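Local coordinates for protein isomaltodextranase (Arthrobacter globiformis, PDB 5AWO) that hydrolyses alpha-1,6-glucosidic linkages in dextran-type polysaccharides, releasing successive isomaltose units from the non-reducing chain ends, at residues L263-A268 with I312-F317; D316-S321 with S341-A346. One frame throughout, in Å; residues are numbered along the deposited sequence.

Contact 1: residues L263-A268 with I312-F317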
loop_
_atom_site.group_PDB
_atom_site.type_symbol
_atom_site.label_atom_id
_atom_site.label_comp_id
_atom_site.label_asym_id
_atom_site.label_seq_id
_atom_site.Cartn_x
_atom_site.Cartn_y
_atom_site.Cartn_z
ATOM N N LEU A 263 1.180 2.234 -4.302
ATOM C CA LEU A 263 1.360 0.822 -3.924
ATOM C C LEU A 263 2.769 0.408 -4.270
ATOM O O LEU A 263 3.311 0.834 -5.295
ATOM C CB LEU A 263 0.424 -0.091 -4.723
ATOM C CG LEU A 263 -0.997 -0.300 -4.201
ATOM C CD1 LEU A 263 -1.872 0.956 -4.261
ATOM C CD2 LEU A 263 -1.640 -1.437 -4.986
ATOM N N VAL A 264 3.359 -0.447 -3.415
ATOM C CA VAL A 264 4.612 -1.131 -3.728
ATOM C C VAL A 264 4.495 -2.641 -3.521
ATOM O O VAL A 264 3.998 -3.108 -2.490
ATOM C CB VAL A 264 5.812 -0.639 -2.903
ATOM C CG1 VAL A 264 6.232 0.742 -3.394
ATOM C CG2 VAL A 264 5.522 -0.667 -1.398
ATOM N N ARG A 265 4.933 -3.408 -4.514
ATOM C CA ARG A 265 5.048 -4.869 -4.297
ATOM C C ARG A 265 6.048 -5.187 -3.206
ATOM O O ARG A 265 7.163 -4.665 -3.220
ATOM C CB ARG A 265 5.435 -5.576 -5.592
ATOM C CG ARG A 265 4.255 -5.940 -6.472
ATOM C CD ARG A 265 3.595 -7.277 -6.066
ATOM N NE ARG A 265 4.599 -8.329 -6.220
ATOM C CZ ARG A 265 5.048 -8.777 -7.394
ATOM N NH1 ARG A 265 4.461 -8.418 -8.524
ATOM N NH2 ARG A 265 6.117 -9.566 -7.437
ATOM N N ILE A 266 5.665 -6.121 -2.330
ATOM C CA ILE A 266 6.509 -6.523 -1.213
ATOM C C ILE A 266 6.939 -7.985 -1.244
ATOM O O ILE A 266 7.542 -8.466 -0.277
ATOM C CB ILE A 266 5.858 -6.125 0.124
ATOM C CG1 ILE A 266 4.431 -6.681 0.316
ATOM C CG2 ILE A 266 5.868 -4.606 0.259
ATOM C CD1 ILE A 266 4.262 -8.172 0.198
ATOM N N ASN A 267 6.712 -8.661 -2.362
ATOM C CA ASN A 267 6.984 -10.086 -2.509
ATOM C C ASN A 267 7.425 -10.427 -3.905
ATOM O O ASN A 267 7.181 -9.649 -4.828
ATOM C CB ASN A 267 5.776 -10.947 -2.128
ATOM C CG ASN A 267 4.523 -10.663 -2.972
ATOM O OD1 ASN A 267 4.293 -9.533 -3.441
ATOM N ND2 ASN A 267 3.653 -11.658 -3.066
ATOM N N ALA A 268 8.038 -11.596 -4.059
ATOM C CA ALA A 268 8.241 -12.185 -5.372
ATOM C C ALA A 268 6.898 -12.463 -6.051
ATOM O O ALA A 268 5.869 -12.600 -5.372
ATOM C CB ALA A 268 9.021 -13.485 -5.213
ATOM N N ILE A 312 0.553 1.866 0.381
ATOM C CA ILE A 312 -0.199 0.612 0.428
ATOM C C ILE A 312 0.721 -0.535 -0.004
ATOM O O ILE A 312 1.366 -0.467 -1.051
ATOM C CB ILE A 312 -1.467 0.688 -0.442
ATOM C CG1 ILE A 312 -2.478 1.663 0.165
ATOM C CG2 ILE A 312 -2.120 -0.689 -0.588
ATOM C CD1 ILE A 312 -3.547 2.144 -0.753
ATOM N N LEU A 313 0.849 -1.551 0.838
ATOM C CA LEU A 313 1.676 -2.714 0.511
ATOM C C LEU A 313 0.907 -3.715 -0.339
ATOM O O LEU A 313 -0.230 -4.048 -0.047
ATOM C CB LEU A 313 2.204 -3.355 1.795
ATOM C CG LEU A 313 2.884 -2.423 2.789
ATOM C CD1 LEU A 313 3.466 -3.204 3.956
ATOM C CD2 LEU A 313 3.963 -1.559 2.147
ATOM N N ASP A 314 1.558 -4.162 -1.405
ATOM C CA ASP A 314 0.946 -4.980 -2.436
ATOM C C ASP A 314 1.493 -6.390 -2.373
ATOM O O ASP A 314 2.647 -6.606 -2.688
ATOM C CB ASP A 314 1.219 -4.305 -3.791
ATOM C CG ASP A 314 0.722 -5.083 -5.007
ATOM O OD1 ASP A 314 0.040 -6.103 -4.874
ATOM O OD2 ASP A 314 1.045 -4.620 -6.138
ATOM N N GLY A 315 0.639 -7.337 -1.971
ATOM C CA GLY A 315 0.999 -8.748 -1.925
ATOM C C GLY A 315 0.744 -9.522 -3.191
ATOM O O GLY A 315 0.770 -10.746 -3.176
ATOM N N ASP A 316 0.516 -8.819 -4.299
ATOM C CA ASP A 316 0.398 -9.403 -5.636
ATOM C C ASP A 316 -0.947 -10.072 -5.847
ATOM O O ASP A 316 -1.971 -9.494 -5.441
ATOM C CB ASP A 316 1.609 -10.271 -6.026
ATOM C CG ASP A 316 1.838 -10.294 -7.525
ATOM O OD1 ASP A 316 1.752 -9.216 -8.152
ATOM O OD2 ASP A 316 2.185 -11.391 -8.058
ATOM N N PHE A 317 -0.985 -11.252 -6.463
ATOM C CA PHE A 317 -2.223 -11.829 -6.945
ATOM C C PHE A 317 -2.626 -13.043 -6.151
ATOM O O PHE A 317 -1.760 -13.830 -5.744
ATOM C CB PHE A 317 -2.080 -12.259 -8.408
ATOM C CG PHE A 317 -1.659 -11.145 -9.310
ATOM C CD1 PHE A 317 -2.320 -9.923 -9.286
ATOM C CD2 PHE A 317 -0.619 -11.309 -10.192
ATOM C CE1 PHE A 317 -1.911 -8.871 -10.117
ATOM C CE2 PHE A 317 -0.227 -10.269 -11.042
ATOM C CZ PHE A 317 -0.857 -9.046 -10.986
#
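The Arg265 guanidinium has the Asp316 carboxylate over one face, offset toward the rim, planes 43° apart. Its NH1 makes a salt bridge to Asp316 OD1 at 2.8 Å. Asp316 OD1 also lies over one face of the Phe317 ring, 3.6 Å above the plane and offset toward the rim. At its edge, Arg265 grips Asn267 side-on. NH2 bonds Asn267 O at 2.8 Å, near the guanidinium plane, and NE reaches Asn267 OD1 at 3.0 Å from above the amide carbonyl. The arginine chain bends at chi2 and chi3, which brings the guanidinium between Asp316 and Asn267. The Asp314 carboxylate, nearly perpendicular to the guanidinium, rests OD2 against Arg265 CG at 3.5 Å. Parallel TIM-barrel strands 263-265 and 312-314, their short segments at 31°, pair through Val264 N to Ile312 O, Asp314 N to Val264 O, and Ile266 N to Asp314 O. Leu263 and Ile312 lie side by side on the face of Arg265 and Asp314. Val264 CG2 meets Leu313 CD2 on the other. Asp314 OD1 accepts from Asp316 N at 2.8 Å in an Asx turn. Asn267 ND2 donates to Gly315 O. Arg199 forms salt bridges to Asp314 OD2 and Asp316 OD1, so Asp316 OD1 is held by two arginines.

Contact 2: residues D316-S321 with S341-A346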
loop_
_atom_site.group_PDB
_atom_site.type_symbol
_atom_site.label_atom_id
_atom_site.label_comp_id
_atom_site.label_asym_id
_atom_site.label_seq_id
_atom_site.Cartn_x
_atom_site.Cartn_y
_atom_site.Cartn_z
ATOM N N ASP A 316 0.516 -8.819 -4.299
ATOM C CA ASP A 316 0.398 -9.403 -5.636
ATOM C C ASP A 316 -0.947 -10.072 -5.847
ATOM O O ASP A 316 -1.971 -9.494 -5.441
ATOM C CB ASP A 316 1.609 -10.271 -6.026
ATOM C CG ASP A 316 1.838 -10.294 -7.525
ATOM O OD1 ASP A 316 1.752 -9.216 -8.152
ATOM O OD2 ASP A 316 2.185 -11.391 -8.058
ATOM N N PHE A 317 -0.985 -11.252 -6.463
ATOM C CA PHE A 317 -2.223 -11.829 -6.945
ATOM C C PHE A 317 -2.626 -13.043 -6.151
ATOM O O PHE A 317 -1.760 -13.830 -5.744
ATOM C CB PHE A 317 -2.080 -12.259 -8.408
ATOM C CG PHE A 317 -1.659 -11.145 -9.310
ATOM C CD1 PHE A 317 -2.320 -9.923 -9.286
ATOM C CD2 PHE A 317 -0.619 -11.309 -10.192
ATOM C CE1 PHE A 317 -1.911 -8.871 -10.117
ATOM C CE2 PHE A 317 -0.227 -10.269 -11.042
ATOM C CZ PHE A 317 -0.857 -9.046 -10.986
ATOM N N MET A 318 -3.922 -13.123 -5.873
ATOM C CA MET A 318 -4.520 -14.291 -5.226
ATOM C C MET A 318 -4.929 -15.309 -6.293
ATOM O O MET A 318 -5.709 -15.002 -7.195
ATOM C CB MET A 318 -5.719 -13.888 -4.366
ATOM C CG MET A 318 -5.303 -13.045 -3.191
ATOM S SD MET A 318 -6.645 -12.655 -2.070
ATOM C CE MET A 318 -7.487 -11.395 -3.013
ATOM N N ARG A 319 -4.392 -16.521 -6.151
ATOM C CA ARG A 319 -4.646 -17.612 -7.094
ATOM C C ARG A 319 -5.294 -18.759 -6.267
ATOM O O ARG A 319 -4.631 -19.685 -5.774
ATOM C CB ARG A 319 -3.374 -18.041 -7.797
ATOM C CG ARG A 319 -2.664 -16.923 -8.574
ATOM C CD ARG A 319 -1.602 -17.468 -9.539
ATOM N NE ARG A 319 -2.280 -18.222 -10.568
ATOM C CZ ARG A 319 -1.771 -19.216 -11.285
ATOM N NH1 ARG A 319 -0.482 -19.537 -11.248
ATOM N NH2 ARG A 319 -2.586 -19.868 -12.094
ATOM N N ALA A 320 -6.576 -18.603 -5.995
ATOM C CA ALA A 320 -7.223 -19.471 -4.976
ATOM C C ALA A 320 -7.092 -20.947 -5.294
ATOM O O ALA A 320 -6.852 -21.778 -4.401
ATOM C CB ALA A 320 -8.685 -19.111 -4.809
ATOM N N SER A 321 -7.259 -21.303 -6.558
ATOM C CA SER A 321 -7.233 -22.708 -7.010
ATOM C C SER A 321 -5.864 -23.349 -6.911
ATOM O O SER A 321 -5.724 -24.567 -7.033
ATOM C CB SER A 321 -7.680 -22.815 -8.465
ATOM O OG SER A 321 -6.639 -22.413 -9.333
ATOM N N SER A 341 -3.699 -4.647 1.808
ATOM C CA SER A 341 -3.261 -4.789 0.439
ATOM C C SER A 341 -4.401 -4.654 -0.534
ATOM O O SER A 341 -5.552 -4.908 -0.200
ATOM C CB SER A 341 -2.663 -6.199 0.281
ATOM O OG SER A 341 -2.207 -6.518 -1.026
ATOM N N PRO A 342 -4.085 -4.352 -1.799
ATOM C CA PRO A 342 -5.046 -4.687 -2.857
ATOM C C PRO A 342 -5.538 -6.131 -2.753
ATOM O O PRO A 342 -4.780 -7.026 -2.305
ATOM C CB PRO A 342 -4.222 -4.545 -4.144
ATOM C CG PRO A 342 -2.801 -4.661 -3.687
ATOM C CD PRO A 342 -2.786 -3.957 -2.369
ATOM N N LEU A 343 -6.779 -6.335 -3.159
ATOM C CA LEU A 343 -7.391 -7.664 -3.198
ATOM C C LEU A 343 -7.535 -7.975 -4.663
ATOM O O LEU A 343 -8.504 -7.555 -5.302
ATOM C CB LEU A 343 -8.731 -7.676 -2.442
ATOM C CG LEU A 343 -8.641 -7.165 -1.001
ATOM C CD1 LEU A 343 -10.019 -7.119 -0.360
ATOM C CD2 LEU A 343 -7.663 -7.966 -0.153
ATOM N N ALA A 344 -6.544 -8.665 -5.228
ATOM C CA ALA A 344 -6.390 -8.878 -6.645
ATOM C C ALA A 344 -6.608 -10.349 -6.973
ATOM O O ALA A 344 -5.724 -11.196 -6.742
ATOM C CB ALA A 344 -5.011 -8.420 -7.080
ATOM N N ILE A 345 -7.778 -10.638 -7.518
ATOM C CA ILE A 345 -8.107 -11.999 -7.947
ATOM C C ILE A 345 -7.420 -12.280 -9.272
ATOM O O ILE A 345 -7.525 -11.464 -10.196
ATOM C CB ILE A 345 -9.615 -12.155 -8.173
ATOM C CG1 ILE A 345 -10.405 -11.871 -6.897
ATOM C CG2 ILE A 345 -9.965 -13.569 -8.640
ATOM C CD1 ILE A 345 -11.895 -11.723 -7.119
ATOM N N ALA A 346 -6.711 -13.411 -9.373
ATOM C CA ALA A 346 -6.150 -13.873 -10.640
ATOM C C ALA A 346 -6.760 -15.180 -11.136
ATOM O O ALA A 346 -6.471 -15.583 -12.259
ATOM C CB ALA A 346 -4.634 -13.981 -10.595
HETATM O O HOH W 1 -4.249 -9.553 -3.663
HETATM O O HOH W 2 -5.007 -18.243 -11.111
#
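Two backbone hydrogen bonds hold the tight part of this contact. Met318 N donates to Ala344 O at 2.8 Å, almost straight and nearly along the C=O axis. Ala346 N returns a bond to Met318 O at 2.9 Å, in the carbonyl plane. Ala344 CB sits at the edge of the Phe317 ring, 3.8 Å from CD1, and Ala346 CB touches Phe317 CB. Met318 bends at chi3 (-76°), so its CE methyl turns back over the backbone and comes 3.7 Å from Leu343 CA. Met332, Met333 and Met336 of helix 326-339 also pack on Met318. Beyond these direct bonds water mediates the contact, firmly at the Ala344 end and more loosely at the Arg319 end. One water takes the N-H of Ala344 and donates to Asp316 O and Pro342 O, each at 2.9 Å. A second accepts from Arg319 NE at 2.8 Å, in the guanidinium plane, and donates only weakly to Ala346 O. Arg319 NH1 bonds Asp271 O. Strand 343-345 pairs with strand 39-42 along its other edge. A single beta bridge, Met318 with Ile345, joins the loop after strand 312-314 to the last strand of the GH27 TIM barrel.

In the fold
Contacts 1 and 2 lie one after the other around the barrel, their centres 11 Å apart. Contact 1 pairs the sixth and seventh strands. Contact 2 joins the loop after the seventh strand to the eighth. They share Asp316 and Phe317, and touch directly where Gly315 N lies 3.1 Å from Ser341 OG, a probable hydrogen bond. Pro342 also packs on Asp314. Contact 1 is the closer to the catalytic residues. Leu263 directly follows Asp262, the probable proton donor. Between nearest side-chain atoms, Arg265 and Asp316 lie about 6 and 8 Å from Asp201, the probable nucleophile.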